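Side-chain contact in amidohydrolase (Thermotoga maritima, PDB 3OOQ), which is a probable amidohydrolase of the TIM-barrel clan, perhaps with allantoinase activity: residues Asp61-Ile66 with Val248-Thr253. Residues are numbered along the deposited sequence; the frame is centred on the assembly and turned at random.
Sequences DAHSHI and VIEHGT
His63 and Glu250 meet without a hydrogen bond between them: OE2 of Glu250 lies 3.3 Å from CD2 of His63, so the carboxylate touches a carbon of the imidazole, and NE2 of the ring is bonded to Lys151 instead. Ring and carboxylate planes are only 22° apart. With CG of His63 anti to the backbone N (chi1 -172°), the imidazole reaches across to the segment 248-253. In Glu250, CG stands anti to the carbonyl carbon, 3.8 Å from His63 CD2, and the bend at chi2 turns the carboxylate back alongside the ring. His251, the next residue along, approaches the same ring differently. Its edge is turned toward the face of His63 in an edge-to-face pair, the centroids 5.4 Å apart and the planes at 60°. At the corner that carries His63, an Asx turn forms as its backbone N donates to the anti lone pair of Asp61 OD1 at 3.0 Å. The contact joins strands 54-64 and 247-249 across the barrel interior, where His63 and His65 recall the His-x-His metal-binding motif of amidohydrolases, though metal binding here is only inferred from the family. His226 and His228 pack on His251, whose ND1 bonds to the carbonyl of Gly272. The carboxylate's charge is answered by Arg224 rather than by the ring: its NE holds Glu250 OE1 and its NH2 the carbonyl O of Ala62, tying together two segments that share no direct hydrogen bond.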
# COMPACT_ATOMS: atom_id res chain seq x y z
N ASP F 61 17.76 39.32 -9.98
CA ASP F 61 17.01 38.20 -10.54
C ASP F 61 15.58 38.26 -10.07
O ASP F 61 15.29 38.10 -8.88
CB ASP F 61 17.63 36.86 -10.16
CG ASP F 61 17.16 35.74 -11.06
OD1 ASP F 61 15.94 35.61 -11.27
OD2 ASP F 61 18.01 34.99 -11.57
N ALA F 62 14.67 38.47 -11.01
CA ALA F 62 13.27 38.65 -10.67
C ALA F 62 12.51 37.38 -10.22
O ALA F 62 11.37 37.47 -9.80
CB ALA F 62 12.54 39.32 -11.81
N HIS F 63 13.15 36.21 -10.25
CA HIS F 63 12.45 34.96 -9.87
C HIS F 63 13.47 33.90 -9.47
O HIS F 63 14.17 33.35 -10.32
CB HIS F 63 11.58 34.45 -11.03
CG HIS F 63 10.69 33.29 -10.67
ND1 HIS F 63 11.19 32.03 -10.40
CD2 HIS F 63 9.35 33.21 -10.52
CE1 HIS F 63 10.18 31.22 -10.13
NE2 HIS F 63 9.06 31.91 -10.18
N SER F 64 13.53 33.60 -8.18
CA SER F 64 14.59 32.73 -7.68
C SER F 64 14.16 31.85 -6.52
O SER F 64 13.27 32.21 -5.74
CB SER F 64 15.77 33.59 -7.20
OG SER F 64 16.95 32.81 -7.12
N HIS F 65 14.83 30.71 -6.38
CA HIS F 65 14.65 29.89 -5.20
C HIS F 65 15.92 29.77 -4.36
O HIS F 65 16.00 28.94 -3.47
CB HIS F 65 14.06 28.53 -5.58
CG HIS F 65 12.94 28.62 -6.56
ND1 HIS F 65 11.71 29.17 -6.25
CD2 HIS F 65 12.86 28.27 -7.87
CE1 HIS F 65 10.92 29.13 -7.31
NE2 HIS F 65 11.60 28.59 -8.31
N ILE F 66 16.90 30.64 -4.61
CA ILE F 66 18.12 30.67 -3.78
C ILE F 66 17.73 30.82 -2.31
O ILE F 66 16.76 31.50 -1.97
CB ILE F 66 19.12 31.76 -4.23
CG1 ILE F 66 20.50 31.52 -3.59
CG2 ILE F 66 18.58 33.20 -3.92
CD1 ILE F 66 21.68 32.08 -4.37
N VAL F 248 2.33 39.15 -13.66
CA VAL F 248 3.58 38.95 -14.36
C VAL F 248 3.55 37.48 -14.81
O VAL F 248 3.11 36.61 -14.07
CB VAL F 248 4.79 39.20 -13.41
CG1 VAL F 248 6.10 38.91 -14.09
CG2 VAL F 248 4.79 40.66 -12.86
N ILE F 249 4.01 37.21 -16.02
CA ILE F 249 4.16 35.84 -16.48
C ILE F 249 5.58 35.35 -16.16
O ILE F 249 6.55 36.03 -16.51
CB ILE F 249 3.92 35.75 -17.99
CG1 ILE F 249 2.47 36.16 -18.35
CG2 ILE F 249 4.24 34.36 -18.50
CD1 ILE F 249 1.40 35.12 -17.94
N GLU F 250 5.69 34.20 -15.49
CA GLU F 250 6.98 33.60 -15.18
C GLU F 250 7.32 32.54 -16.22
O GLU F 250 6.47 31.73 -16.58
CB GLU F 250 7.00 32.94 -13.79
CG GLU F 250 6.30 33.68 -12.68
CD GLU F 250 6.79 35.11 -12.51
OE1 GLU F 250 5.93 35.98 -12.28
OE2 GLU F 250 8.02 35.37 -12.61
N HIS F 251 8.59 32.55 -16.65
CA HIS F 251 9.12 31.68 -17.73
C HIS F 251 8.58 32.07 -19.11
O HIS F 251 9.36 32.47 -19.99
CB HIS F 251 8.91 30.19 -17.45
CG HIS F 251 9.17 29.79 -16.04
ND1 HIS F 251 10.44 29.80 -15.49
CD2 HIS F 251 8.34 29.36 -15.06
CE1 HIS F 251 10.37 29.40 -14.23
NE2 HIS F 251 9.11 29.12 -13.94
N GLY F 252 7.27 31.94 -19.31
CA GLY F 252 6.63 32.35 -20.57
C GLY F 252 7.32 31.76 -21.78
O GLY F 252 7.53 32.43 -22.79
N THR F 253 7.65 30.48 -21.68
CA THR F 253 8.41 29.76 -22.69
C THR F 253 7.90 30.00 -24.12
O THR F 253 8.71 30.22 -25.03
CB THR F 253 8.47 28.26 -22.34
OG1 THR F 253 9.23 28.12 -21.14
CG2 THR F 253 9.12 27.44 -23.43